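Local coordinates for LPXTG-motif cell wall anchor domain protein (Mobiluncus mulieris, PDB 5U6F), which is of unknown function but is probably a cell-wall-anchored surface protein, of which this piece holds a T-Q ester bond containing domain and a DUF5979 domain, at residues Arg34-Glu39 and Glu90-Tyr95; Thr43-Gly48 and Gln125-Gly130; Ser193-Val198 and Glu208-Glu213; Lys199-Gly204 and Thr227-Glu232. All coordinates share one frame; numbering follows the deposited sequence.

Interaction 1. Residues Arg34-Glu39 and Glu90-Tyr95; sequences RLYNVE and EDVKVY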
loop_
_atom_site.group_PDB
_atom_site.type_symbol
_atom_site.label_atom_id
_atom_site.label_comp_id
_atom_site.label_asym_id
_atom_site.label_seq_id
_atom_site.Cartn_x
_atom_site.Cartn_y
_atom_site.Cartn_z
ATOM N N ARG A 34 7.014 -16.813 -19.961
ATOM C CA ARG A 34 7.232 -17.198 -21.354
ATOM C C ARG A 34 8.586 -17.890 -21.460
ATOM O O ARG A 34 9.559 -17.457 -20.831
ATOM C CB ARG A 34 7.113 -15.998 -22.277
ATOM C CG ARG A 34 5.652 -15.616 -22.470
ATOM C CD ARG A 34 5.485 -14.257 -23.108
ATOM N NE ARG A 34 5.678 -14.205 -24.558
ATOM C CZ ARG A 34 4.737 -14.442 -25.484
ATOM N NH1 ARG A 34 3.537 -14.915 -25.159
ATOM N NH2 ARG A 34 5.032 -14.280 -26.761
ATOM N N LEU A 35 8.593 -19.005 -22.183
ATOM C CA LEU A 35 9.734 -19.888 -22.331
ATOM C C LEU A 35 10.170 -19.835 -23.777
ATOM O O LEU A 35 9.339 -20.025 -24.677
ATOM C CB LEU A 35 9.345 -21.315 -21.968
ATOM C CG LEU A 35 8.749 -21.468 -20.567
ATOM C CD1 LEU A 35 8.219 -22.878 -20.393
ATOM C CD2 LEU A 35 9.767 -21.137 -19.485
ATOM N N TYR A 36 11.452 -19.545 -23.992
ATOM C CA TYR A 36 12.007 -19.296 -25.313
ATOM C C TYR A 36 12.941 -20.424 -25.709
ATOM O O TYR A 36 13.853 -20.769 -24.966
ATOM C CB TYR A 36 12.740 -17.955 -25.328
ATOM C CG TYR A 36 11.874 -16.803 -24.858
ATOM C CD1 TYR A 36 10.779 -16.405 -25.589
ATOM C CD2 TYR A 36 12.147 -16.123 -23.673
ATOM C CE1 TYR A 36 9.987 -15.354 -25.176
ATOM C CE2 TYR A 36 11.350 -15.070 -23.244
ATOM C CZ TYR A 36 10.262 -14.687 -24.002
ATOM O OH TYR A 36 9.465 -13.639 -23.595
ATOM N N ASN A 37 12.717 -21.008 -26.878
ATOM C CA ASN A 37 13.542 -22.124 -27.371
ATOM C C ASN A 37 13.703 -23.269 -26.396
ATOM O O ASN A 37 14.765 -23.873 -26.265
ATOM C CB ASN A 37 14.883 -21.609 -27.870
ATOM C CG ASN A 37 14.752 -20.806 -29.135
ATOM O OD1 ASN A 37 13.812 -20.990 -29.899
ATOM N ND2 ASN A 37 15.710 -19.919 -29.376
ATOM N N VAL A 38 12.618 -23.562 -25.701
ATOM C CA VAL A 38 12.461 -24.825 -25.009
ATOM C C VAL A 38 11.904 -25.852 -25.988
ATOM O O VAL A 38 11.427 -25.509 -27.073
ATOM C CB VAL A 38 11.554 -24.689 -23.773
ATOM C CG1 VAL A 38 12.265 -23.883 -22.688
ATOM C CG2 VAL A 38 10.205 -24.064 -24.138
ATOM N N GLU A 39 11.969 -27.116 -25.588
ATOM C CA GLU A 39 11.651 -28.225 -26.456
ATOM C C GLU A 39 10.394 -28.924 -25.971
ATOM O O GLU A 39 10.316 -29.297 -24.809
ATOM C CB GLU A 39 12.824 -29.195 -26.470
ATOM C CG GLU A 39 14.065 -28.578 -27.087
ATOM C CD GLU A 39 15.143 -29.594 -27.362
ATOM O OE1 GLU A 39 14.843 -30.601 -28.025
ATOM O OE2 GLU A 39 16.295 -29.387 -26.926
ATOM N N GLU A 90 14.842 -14.370 -35.100
ATOM C CA GLU A 90 13.589 -14.415 -35.867
ATOM C C GLU A 90 12.771 -15.694 -35.654
ATOM O O GLU A 90 11.548 -15.634 -35.613
ATOM C CB GLU A 90 13.862 -14.261 -37.369
ATOM N N ASP A 91 13.460 -16.830 -35.524
ATOM C CA ASP A 91 12.820 -18.151 -35.425
ATOM C C ASP A 91 12.568 -18.635 -33.993
ATOM O O ASP A 91 12.320 -19.818 -33.790
ATOM C CB ASP A 91 13.631 -19.202 -36.205
ATOM C CG ASP A 91 15.028 -19.434 -35.638
ATOM O OD1 ASP A 91 15.503 -18.633 -34.800
ATOM O OD2 ASP A 91 15.651 -20.427 -36.072
ATOM N N VAL A 92 12.623 -17.742 -33.013
ATOM C CA VAL A 92 12.428 -18.134 -31.619
ATOM C C VAL A 92 11.097 -18.864 -31.416
ATOM O O VAL A 92 10.054 -18.426 -31.920
ATOM C CB VAL A 92 12.537 -16.934 -30.649
ATOM C CG1 VAL A 92 11.443 -15.899 -30.871
ATOM C CG2 VAL A 92 12.542 -17.422 -29.205
ATOM N N LYS A 93 11.149 -19.988 -30.712
ATOM C CA LYS A 93 9.964 -20.740 -30.336
ATOM C C LYS A 93 9.533 -20.251 -28.971
ATOM O O LYS A 93 10.360 -20.107 -28.062
ATOM C CB LYS A 93 10.262 -22.239 -30.296
ATOM C CG LYS A 93 10.623 -22.816 -31.660
ATOM C CD LYS A 93 10.595 -24.338 -31.675
ATOM C CE LYS A 93 10.793 -24.879 -33.084
ATOM N NZ LYS A 93 10.662 -26.365 -33.140
ATOM N N VAL A 94 8.235 -20.000 -28.822
ATOM C CA VAL A 94 7.696 -19.395 -27.615
ATOM C C VAL A 94 6.556 -20.228 -27.044
ATOM O O VAL A 94 5.659 -20.648 -27.772
ATOM C CB VAL A 94 7.194 -17.965 -27.865
ATOM C CG1 VAL A 94 6.809 -17.279 -26.557
ATOM C CG2 VAL A 94 8.253 -17.154 -28.616
ATOM N N TYR A 95 6.629 -20.463 -25.742
ATOM C CA TYR A 95 5.592 -21.178 -25.004
ATOM C C TYR A 95 5.301 -20.359 -23.764
ATOM O O TYR A 95 6.175 -19.640 -23.267
ATOM C CB TYR A 95 6.044 -22.592 -24.628
ATOM C CG TYR A 95 6.409 -23.420 -25.832
ATOM C CD1 TYR A 95 7.695 -23.362 -26.373
ATOM C CD2 TYR A 95 5.452 -24.202 -26.489
ATOM C CE1 TYR A 95 8.042 -24.093 -27.483
ATOM C CE2 TYR A 95 5.790 -24.940 -27.614
ATOM C CZ TYR A 95 7.089 -24.880 -28.114
ATOM O OH TYR A 95 7.448 -25.603 -29.240
HETATM O O HOH W 1 15.778 -18.513 -31.964
HETATM O O HOH W 2 14.024 -21.737 -32.566
#
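With chi1 at -70°, CG of Asn37 lies beside its own backbone N and anti to the carbonyl carbon, which carries the amide oxygen across to Lys93. Lys93 N meets Asn37 OD1 at 3.0 Å with the N-H pointing straight at the oxygen (179°), although the donor stands 35° above the amide plane. The return bond, from Asn37 N to Lys93 O, is 2.8 Å long, and Lys93 is thus gripped by both backbone and side chain of one residue. Two waters bridge the Asn37 amide to Asp91, one between Asn37 ND2 and Asp91 OD1, the other between Asn37 OD1 and Asp91 O. With alanine in place of Asn37, Lys93 N would probably lose its side-chain acceptor and both water bridges to Asp91 would go, leaving that loop less held. Asn37 comes just after an antiparallel pairing between the end of strand 26-36 and the start of strand 94-104, in the T-Q ester bond containing domain of the E-set clan. Here Leu35 N and Tyr95 O are 2.7 Å apart. Val38 and Tyr95 run alongside in opposite senses, with Val38 CG2 3.4 Å from Tyr95 CD1. Val94 CG1 sits over one face of the Arg34 guanidinium, 3.5 Å from NH2 of Arg34, and also reaches Tyr36 CE1 at 4.0 Å. Glu84 takes both Arg34 NE and the Tyr36 hydroxyl.

Interaction 2. Residues Thr43-Gly48 and Gln125-Gly130; sequences TYAIAG and QLWAEG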
loop_
_atom_site.group_PDB
_atom_site.type_symbol
_atom_site.label_atom_id
_atom_site.label_comp_id
_atom_site.label_asym_id
_atom_site.label_seq_id
_atom_site.Cartn_x
_atom_site.Cartn_y
_atom_site.Cartn_z
ATOM N N THR A 43 10.659 -31.755 -19.651
ATOM C CA THR A 43 10.096 -31.294 -18.392
ATOM C C THR A 43 11.091 -30.391 -17.653
ATOM O O THR A 43 12.083 -30.858 -17.062
ATOM C CB THR A 43 9.664 -32.465 -17.481
ATOM O OG1 THR A 43 8.728 -33.289 -18.183
ATOM C CG2 THR A 43 8.993 -31.953 -16.224
ATOM N N TYR A 44 10.788 -29.099 -17.650
ATOM C CA TYR A 44 11.630 -28.110 -17.011
ATOM C C TYR A 44 11.107 -27.836 -15.622
ATOM O O TYR A 44 9.936 -28.107 -15.316
ATOM C CB TYR A 44 11.611 -26.802 -17.814
ATOM C CG TYR A 44 12.110 -26.973 -19.225
ATOM C CD1 TYR A 44 11.288 -27.482 -20.237
ATOM C CD2 TYR A 44 13.413 -26.620 -19.560
ATOM C CE1 TYR A 44 11.766 -27.659 -21.525
ATOM C CE2 TYR A 44 13.894 -26.805 -20.844
ATOM C CZ TYR A 44 13.063 -27.308 -21.829
ATOM O OH TYR A 44 13.555 -27.473 -23.093
ATOM N N ALA A 45 11.967 -27.285 -14.778
ATOM C CA ALA A 45 11.524 -26.684 -13.528
ATOM C C ALA A 45 11.590 -25.174 -13.669
ATOM O O ALA A 45 12.526 -24.649 -14.266
ATOM C CB ALA A 45 12.391 -27.155 -12.369
ATOM N N ILE A 46 10.568 -24.488 -13.163
ATOM C CA ILE A 46 10.595 -23.043 -13.087
ATOM C C ILE A 46 10.404 -22.599 -11.657
ATOM O O ILE A 46 9.683 -23.231 -10.880
ATOM C CB ILE A 46 9.562 -22.362 -14.015
ATOM C CG1 ILE A 46 8.157 -22.927 -13.817
ATOM C CG2 ILE A 46 9.996 -22.523 -15.462
ATOM C CD1 ILE A 46 7.085 -22.187 -14.587
ATOM N N ALA A 47 11.055 -21.505 -11.312
ATOM C CA ALA A 47 10.956 -20.933 -9.986
ATOM C C ALA A 47 10.784 -19.439 -10.123
ATOM O O ALA A 47 11.478 -18.805 -10.929
ATOM C CB ALA A 47 12.199 -21.240 -9.176
ATOM N N GLY A 48 9.867 -18.892 -9.329
ATOM C CA GLY A 48 9.628 -17.453 -9.269
ATOM C C GLY A 48 9.795 -16.960 -7.851
ATOM O O GLY A 48 9.475 -17.682 -6.907
ATOM N N GLN A 125 13.679 -18.287 -12.693
ATOM C CA GLN A 125 14.722 -19.149 -13.249
ATOM C C GLN A 125 14.127 -20.373 -13.924
ATOM O O GLN A 125 13.057 -20.842 -13.531
ATOM C CB GLN A 125 15.733 -19.601 -12.183
ATOM C CG GLN A 125 16.351 -18.469 -11.366
ATOM C CD GLN A 125 15.459 -18.012 -10.234
ATOM O OE1 GLN A 125 14.905 -18.837 -9.498
ATOM N NE2 GLN A 125 15.265 -16.702 -10.118
ATOM N N LEU A 126 14.869 -20.902 -14.893
ATOM C CA LEU A 126 14.466 -22.046 -15.705
ATOM C C LEU A 126 15.526 -23.128 -15.649
ATOM O O LEU A 126 16.675 -22.875 -15.960
ATOM C CB LEU A 126 14.268 -21.617 -17.150
ATOM C CG LEU A 126 13.920 -22.678 -18.198
ATOM C CD1 LEU A 126 12.583 -23.334 -17.898
ATOM C CD2 LEU A 126 13.911 -22.053 -19.570
ATOM N N TRP A 127 15.112 -24.327 -15.277
ATOM C CA TRP A 127 16.004 -25.481 -15.123
ATOM C C TRP A 127 15.657 -26.572 -16.146
ATOM O O TRP A 127 14.497 -26.977 -16.248
ATOM C CB TRP A 127 15.842 -26.070 -13.740
ATOM C CG TRP A 127 16.191 -25.140 -12.599
ATOM C CD1 TRP A 127 15.448 -24.104 -12.113
ATOM C CD2 TRP A 127 17.364 -25.206 -11.796
ATOM N NE1 TRP A 127 16.099 -23.493 -11.064
ATOM C CE2 TRP A 127 17.277 -24.159 -10.841
ATOM C CE3 TRP A 127 18.485 -26.045 -11.791
ATOM C CZ2 TRP A 127 18.274 -23.932 -9.891
ATOM C CZ3 TRP A 127 19.474 -25.817 -10.860
ATOM C CH2 TRP A 127 19.362 -24.761 -9.916
ATOM N N ALA A 128 16.658 -27.044 -16.885
ATOM C CA ALA A 128 16.498 -28.152 -17.831
ATOM C C ALA A 128 16.250 -29.463 -17.080
ATOM O O ALA A 128 16.714 -29.653 -15.956
ATOM C CB ALA A 128 17.740 -28.283 -18.698
ATOM N N GLU A 129 15.523 -30.367 -17.727
ATOM C CA GLU A 129 15.269 -31.708 -17.175
ATOM C C GLU A 129 16.584 -32.385 -16.760
ATOM O O GLU A 129 17.591 -32.255 -17.446
ATOM C CB GLU A 129 14.536 -32.573 -18.199
ATOM C CG GLU A 129 14.012 -33.877 -17.615
ATOM C CD GLU A 129 12.922 -34.553 -18.441
ATOM O OE1 GLU A 129 12.504 -34.058 -19.516
ATOM O OE2 GLU A 129 12.445 -35.618 -17.973
ATOM N N GLY A 130 16.574 -33.051 -15.613
ATOM C CA GLY A 130 17.751 -33.770 -15.119
ATOM C C GLY A 130 18.719 -32.963 -14.270
ATOM O O GLY A 130 19.533 -33.549 -13.550
HETATM O O HOH W 3 9.812 -34.988 -20.073
#
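Leu126 pushes its CD1 methyl between two side chains of strand 43-52, 3.6 Å from Tyr44 CB and 3.6 Å from Ile46 CG2, its axis oblique to both. The Tyr44 ring meets this methyl and Ala128 CA obliquely. A serine in place of Tyr44 would probably uncover one side of Leu126 and leave the backbone N of Glu39, which the phenol oxygen now reaches, without that partner. On the opposite face of the sheet Trp127 CB lies 3.9 Å from Ala45 CB. The indole turns its edge to the Ala45 carbonyl oxygen. Gln125 bends at chi2 (82°), which brings OE1 back to 3.6 Å from Ala47 CB; this oxygen accepts from Gln49 NE2, and Gln125 NE2 bonds to Asn153 OD1. Glu129 runs extended across Thr43: Thr43 N reaches Glu129 OE1 at 3.0 Å from above the carboxylate plane, and a water links the same oxygen to Thr43 OG1. Four backbone hydrogen bonds join Ala45 to Trp127 and Ala47 to Gln125 in antiparallel register, within the mixed sheet of the T-Q ester bond containing domain. Strand 64-71 pairs with the other edge of strand 43-52, strand 150-178 continues the sheet beyond 118-127, and strands 132-135 and 140-142 cover the Ala45 and Trp127 side.

Interaction 3. Residues Ser193-Val198 and Glu208-Glu213; sequences SYKFTV and EFTLKE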
loop_
_atom_site.group_PDB
_atom_site.type_symbol
_atom_site.label_atom_id
_atom_site.label_comp_id
_atom_site.label_asym_id
_atom_site.label_seq_id
_atom_site.Cartn_x
_atom_site.Cartn_y
_atom_site.Cartn_z
ATOM N N SER A 193 -11.904 33.782 15.741
ATOM C CA SER A 193 -11.025 32.918 14.972
ATOM C C SER A 193 -10.419 31.897 15.932
ATOM O O SER A 193 -9.723 32.271 16.871
ATOM C CB SER A 193 -9.945 33.769 14.318
ATOM O OG SER A 193 -9.025 32.965 13.610
ATOM N N TYR A 194 -10.733 30.621 15.719
ATOM C CA TYR A 194 -10.364 29.558 16.649
ATOM C C TYR A 194 -9.180 28.767 16.094
ATOM O O TYR A 194 -9.239 28.268 14.978
ATOM C CB TYR A 194 -11.581 28.673 16.919
ATOM C CG TYR A 194 -12.754 29.471 17.440
ATOM C CD1 TYR A 194 -12.806 29.877 18.765
ATOM C CD2 TYR A 194 -13.796 29.846 16.605
ATOM C CE1 TYR A 194 -13.869 30.621 19.246
ATOM C CE2 TYR A 194 -14.865 30.592 17.076
ATOM C CZ TYR A 194 -14.895 30.979 18.400
ATOM O OH TYR A 194 -15.954 31.718 18.893
ATOM N N LYS A 195 -8.094 28.692 16.859
ATOM C CA LYS A 195 -6.822 28.142 16.358
ATOM C C LYS A 195 -6.705 26.669 16.705
ATOM O O LYS A 195 -6.893 26.286 17.874
ATOM C CB LYS A 195 -5.621 28.870 16.964
ATOM C CG LYS A 195 -5.464 30.322 16.555
ATOM C CD LYS A 195 -4.260 30.943 17.232
ATOM C CE LYS A 195 -4.058 32.397 16.832
ATOM N NZ LYS A 195 -2.939 33.002 17.608
ATOM N N PHE A 196 -6.347 25.863 15.706
ATOM C CA PHE A 196 -6.165 24.420 15.877
ATOM C C PHE A 196 -4.823 23.934 15.377
ATOM O O PHE A 196 -4.225 24.539 14.474
ATOM C CB PHE A 196 -7.274 23.675 15.158
ATOM C CG PHE A 196 -8.593 23.788 15.845
ATOM C CD1 PHE A 196 -8.953 22.860 16.815
ATOM C CD2 PHE A 196 -9.467 24.822 15.543
ATOM C CE1 PHE A 196 -10.164 22.952 17.453
ATOM C CE2 PHE A 196 -10.678 24.926 16.193
ATOM C CZ PHE A 196 -11.024 23.992 17.155
ATOM N N THR A 197 -4.329 22.882 16.018
ATOM C CA THR A 197 -3.181 22.141 15.535
ATOM C C THR A 197 -3.631 20.711 15.384
ATOM O O THR A 197 -4.210 20.153 16.311
ATOM C CB THR A 197 -2.009 22.207 16.525
ATOM O OG1 THR A 197 -1.696 23.577 16.810
ATOM C CG2 THR A 197 -0.777 21.513 15.958
ATOM N N VAL A 198 -3.384 20.118 14.225
ATOM C CA VAL A 198 -3.669 18.701 14.021
ATOM C C VAL A 198 -2.367 18.013 13.654
ATOM O O VAL A 198 -1.705 18.431 12.722
ATOM C CB VAL A 198 -4.712 18.472 12.924
ATOM C CG1 VAL A 198 -4.893 16.979 12.657
ATOM C CG2 VAL A 198 -6.024 19.101 13.335
ATOM N N GLU A 208 -1.520 23.490 11.035
ATOM C CA GLU A 208 -1.862 24.608 11.901
ATOM C C GLU A 208 -2.857 25.435 11.114
ATOM O O GLU A 208 -2.552 25.867 9.989
ATOM C CB GLU A 208 -0.636 25.478 12.169
ATOM C CG GLU A 208 0.575 24.774 12.752
ATOM C CD GLU A 208 0.482 24.528 14.239
ATOM O OE1 GLU A 208 -0.585 24.800 14.838
ATOM O OE2 GLU A 208 1.498 24.063 14.815
ATOM N N PHE A 209 -4.044 25.663 11.672
ATOM C CA PHE A 209 -5.022 26.489 10.977
ATOM C C PHE A 209 -6.020 27.144 11.905
ATOM O O PHE A 209 -6.142 26.777 13.069
ATOM C CB PHE A 209 -5.733 25.669 9.897
ATOM C CG PHE A 209 -6.412 24.429 10.429
ATOM C CD1 PHE A 209 -7.719 24.484 10.894
ATOM C CD2 PHE A 209 -5.726 23.225 10.493
ATOM C CE1 PHE A 209 -8.332 23.344 11.411
ATOM C CE2 PHE A 209 -6.326 22.092 11.004
ATOM C CZ PHE A 209 -7.630 22.152 11.457
ATOM N N THR A 210 -6.730 28.123 11.362
ATOM C CA THR A 210 -7.769 28.820 12.080
ATOM C C THR A 210 -9.101 28.414 11.488
ATOM O O THR A 210 -9.183 28.115 10.306
ATOM C CB THR A 210 -7.624 30.345 11.961
ATOM O OG1 THR A 210 -7.682 30.732 10.588
ATOM C CG2 THR A 210 -6.311 30.794 12.564
ATOM N N LEU A 211 -10.130 28.365 12.328
ATOM C CA LEU A 211 -11.502 28.158 11.881
ATOM C C LEU A 211 -12.349 29.240 12.510
ATOM O O LEU A 211 -12.301 29.422 13.725
ATOM C CB LEU A 211 -12.042 26.796 12.315
ATOM C CG LEU A 211 -11.400 25.525 11.753
ATOM C CD1 LEU A 211 -12.059 24.289 12.359
ATOM C CD2 LEU A 211 -11.530 25.496 10.238
ATOM N N LYS A 212 -13.086 29.987 11.690
ATOM C CA LYS A 212 -14.197 30.795 12.199
ATOM C C LYS A 212 -15.353 29.845 12.501
ATOM O O LYS A 212 -15.355 28.702 12.047
ATOM C CB LYS A 212 -14.606 31.869 11.198
ATOM C CG LYS A 212 -13.512 32.899 10.937
ATOM C CD LYS A 212 -13.828 33.799 9.750
ATOM C CE LYS A 212 -12.566 34.354 9.095
ATOM N NZ LYS A 212 -12.026 35.543 9.801
ATOM N N GLU A 213 -16.330 30.311 13.269
ATOM C CA GLU A 213 -17.519 29.513 13.586
ATOM C C GLU A 213 -18.206 29.034 12.315
ATOM O O GLU A 213 -18.450 29.836 11.426
ATOM C CB GLU A 213 -18.516 30.336 14.391
ATOM C CG GLU A 213 -19.725 29.537 14.875
ATOM C CD GLU A 213 -20.718 30.375 15.645
ATOM O OE1 GLU A 213 -20.385 31.523 16.006
ATOM O OE2 GLU A 213 -21.823 29.853 15.913
HETATM O O HOH W 4 -17.801 32.561 17.089
#
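Thr197 OG1 donates to Glu208 OE1 at 2.6 Å, the shortest polar bond between the two segments; it comes to the syn side of the carboxylate, 27° out of its plane. Glu208 bends at chi2 (-79°), which folds its acid group alongside Thr197, and the two side chains point the same way from a non-hydrogen-bonded pair. The same face carries Lys195 and Thr210, and next to them Ser193 OG touches Thr210 CB at 3.4 Å. The segments are the two arms of the beta hairpin 194-200/205-211. Paired backbone bonds join Tyr194 to Leu211 and Phe196 to Phe209, and Phe196 N bonds to Phe209 O at 2.8 Å. On the other face the side chains are mainly aromatic and apolar. Phe209 CG lies between its backbone N and carbonyl carbon (chi1 57°), and the ring turns one face to Phe196 CB in a CH-pi contact, the carbon 4.2 Å from the ring centroid. Val198 CG2 packs obliquely on the same ring, 3.8 Å from Phe209 CE2. Leu211 meets Phe196 at about a right angle, Leu211 CD1 to Phe196 CE2 at 4.1 Å. Tyr194 sets its ring edge against Leu211 O, and a water in the ring plane joins its hydroxyl to Glu213 OE1, which also forms a salt bridge with Arg189. Strand 205-211 is an edge strand of its five-stranded sheet within this chain, strand 227-232 flanks 194-200 on the other side, and Tyr194 and Phe196 pack on strand 150-178.

Interaction 4. Residues Lys199-Gly204 and Thr227-Glu232; sequences KCVQKG and TCTISE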
loop_
_atom_site.group_PDB
_atom_site.type_symbol
_atom_site.label_atom_id
_atom_site.label_comp_id
_atom_site.label_asym_id
_atom_site.label_seq_id
_atom_site.Cartn_x
_atom_site.Cartn_y
_atom_site.Cartn_z
ATOM N N LYS A 199 -2.010 16.968 14.398
ATOM C CA LYS A 199 -0.809 16.184 14.109
ATOM C C LYS A 199 -1.180 14.760 13.739
ATOM O O LYS A 199 -1.999 14.156 14.416
ATOM C CB LYS A 199 0.140 16.182 15.295
ATOM C CG LYS A 199 0.626 17.566 15.692
ATOM C CD LYS A 199 1.696 17.474 16.767
ATOM C CE LYS A 199 2.191 18.838 17.200
ATOM N NZ LYS A 199 3.039 18.682 18.416
ATOM N N CYS A 200 -0.605 14.252 12.648
ATOM C CA CYS A 200 -0.750 12.847 12.262
ATOM C C CYS A 200 0.484 12.162 12.836
ATOM O O CYS A 200 1.606 12.490 12.461
ATOM C CB CYS A 200 -0.843 12.691 10.738
ATOM S SG CYS A 200 -2.266 13.511 9.972
ATOM N N VAL A 201 0.267 11.230 13.763
ATOM C CA VAL A 201 1.333 10.762 14.642
ATOM C C VAL A 201 2.374 9.981 13.841
ATOM O O VAL A 201 3.556 10.321 13.869
ATOM C CB VAL A 201 0.768 9.934 15.830
ATOM C CG1 VAL A 201 1.885 9.331 16.667
ATOM C CG2 VAL A 201 -0.131 10.817 16.696
ATOM N N GLN A 202 1.928 8.964 13.106
ATOM C CA GLN A 202 2.851 8.126 12.323
ATOM C C GLN A 202 3.454 8.864 11.141
ATOM O O GLN A 202 4.643 8.715 10.857
ATOM C CB GLN A 202 2.179 6.842 11.831
ATOM C CG GLN A 202 1.656 5.921 12.923
ATOM C CD GLN A 202 2.660 5.693 14.031
ATOM O OE1 GLN A 202 3.816 5.357 13.772
ATOM N NE2 GLN A 202 2.229 5.884 15.272
ATOM N N LYS A 203 2.640 9.650 10.447
ATOM C CA LYS A 203 3.141 10.456 9.328
ATOM C C LYS A 203 4.126 11.526 9.799
ATOM O O LYS A 203 5.043 11.882 9.056
ATOM C CB LYS A 203 1.989 11.118 8.568
ATOM C CG LYS A 203 2.450 11.925 7.356
ATOM C CD LYS A 203 1.293 12.366 6.489
ATOM C CE LYS A 203 1.786 13.150 5.284
ATOM N NZ LYS A 203 0.643 13.740 4.548
ATOM N N GLY A 204 3.913 12.042 11.012
ATOM C CA GLY A 204 4.747 13.100 11.582
ATOM C C GLY A 204 4.446 14.460 10.970
ATOM O O GLY A 204 5.327 15.319 10.928
ATOM N N THR A 227 -3.167 7.866 13.711
ATOM C CA THR A 227 -3.972 8.624 14.664
ATOM C C THR A 227 -3.656 10.101 14.516
ATOM O O THR A 227 -2.537 10.474 14.139
ATOM C CB THR A 227 -3.757 8.177 16.112
ATOM O OG1 THR A 227 -2.392 8.340 16.477
ATOM C CG2 THR A 227 -4.132 6.720 16.265
ATOM N N CYS A 228 -4.678 10.913 14.763
ATOM C CA CYS A 228 -4.589 12.365 14.735
ATOM C C CYS A 228 -4.884 12.919 16.117
ATOM O O CYS A 228 -5.905 12.559 16.720
ATOM C CB CYS A 228 -5.625 12.949 13.790
ATOM S SG CYS A 228 -5.296 12.626 12.057
ATOM N N THR A 229 -3.994 13.783 16.605
ATOM C CA THR A 229 -4.268 14.597 17.778
ATOM C C THR A 229 -4.770 15.958 17.300
ATOM O O THR A 229 -4.226 16.518 16.340
ATOM C CB THR A 229 -3.035 14.762 18.665
ATOM O OG1 THR A 229 -1.973 15.370 17.914
ATOM C CG2 THR A 229 -2.575 13.410 19.166
ATOM N N ILE A 230 -5.816 16.456 17.953
ATOM C CA ILE A 230 -6.404 17.771 17.654
ATOM C C ILE A 230 -6.270 18.610 18.916
ATOM O O ILE A 230 -6.718 18.183 19.977
ATOM C CB ILE A 230 -7.897 17.693 17.262
ATOM C CG1 ILE A 230 -8.132 16.728 16.080
ATOM C CG2 ILE A 230 -8.421 19.084 16.898
ATOM C CD1 ILE A 230 -9.544 16.193 15.987
ATOM N N SER A 231 -5.667 19.795 18.794
ATOM C CA SER A 231 -5.423 20.686 19.916
ATOM C C SER A 231 -5.965 22.067 19.570
ATOM O O SER A 231 -5.520 22.679 18.596
ATOM C CB SER A 231 -3.921 20.783 20.199
ATOM O OG SER A 231 -3.675 21.634 21.309
ATOM N N GLU A 232 -6.909 22.557 20.364
ATOM C CA GLU A 232 -7.373 23.946 20.252
ATOM C C GLU A 232 -6.648 24.871 21.225
ATOM O O GLU A 232 -6.343 24.494 22.351
ATOM C CB GLU A 232 -8.871 24.025 20.543
ATOM C CG GLU A 232 -9.491 25.364 20.180
ATOM C CD GLU A 232 -10.983 25.411 20.441
ATOM O OE1 GLU A 232 -11.621 24.333 20.565
ATOM O OE2 GLU A 232 -11.514 26.530 20.493
#
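Lys199 pairs with Thr229 as a hydrogen-bonded antiparallel pair where strand 194-200 ends against strand 227-232, inside the five-stranded sheet of the DUF5979 domain, a family of the transthyretin clan. Lys199 N reaches Thr229 O at 3.0 Å, and Thr229 N returns an equally long bond to Lys199 O. The lysine chain crosses Thr229 obliquely, Lys199 CB resting 3.5 Å from OG1 of Thr229, before it extends away from the partner strand. Thr229 OG1 sits between its backbone N and carbonyl carbon (chi1 59°), which turns the hydroxyl toward the lysine. Cys200 follows, in a non-hydrogen-bonded pair with Cys228, both sulfur atoms on the buried face. This pair is known as a disulfide, but Cys200 SG and Cys228 SG lie 3.8 Å apart, too far for a covalent S-S bond, so the sulfurs are in contact without being joined. Cys228 also packs on Leu171 of strand 150-178. Val201 leaves the strand but keeps one bond across, Val201 N to Thr227 O at 2.9 Å, while its CG2 methyl touches Thr227 OG1 at 3.4 Å. Residues Val201 to Lys203 then turn with helical backbone angles, and Asp226 receives the N-H groups of Gln202 and Lys203. The turn closes where Gly204, at a positive phi of 76°, sends the N-H of Gly204 N to Cys200 O over 2.8 Å.

From the N terminus, residues 34-39 open interaction 1 and 43-48 open interaction 2 before either closes; 90-95 then closes the first loop and 125-130 the second. The two cross, and they touch: the Leu35 and Val38 side chains pack on Leu126, joining the three-stranded sheet to the larger one in the T-Q ester bond containing domain. Interactions 3 and 4 follow in the DUF5979 domain and also cross. The 193-198 segment closes a short hairpin with 208-213, while 199-204, continuing the same strand, waits for 227-232; a probable backbone hydrogen bond from Thr197 N to Ser231 O connects them. The centres of interactions 1 and 3 lie about 66 Å apart, on opposite sides of the chain's centre.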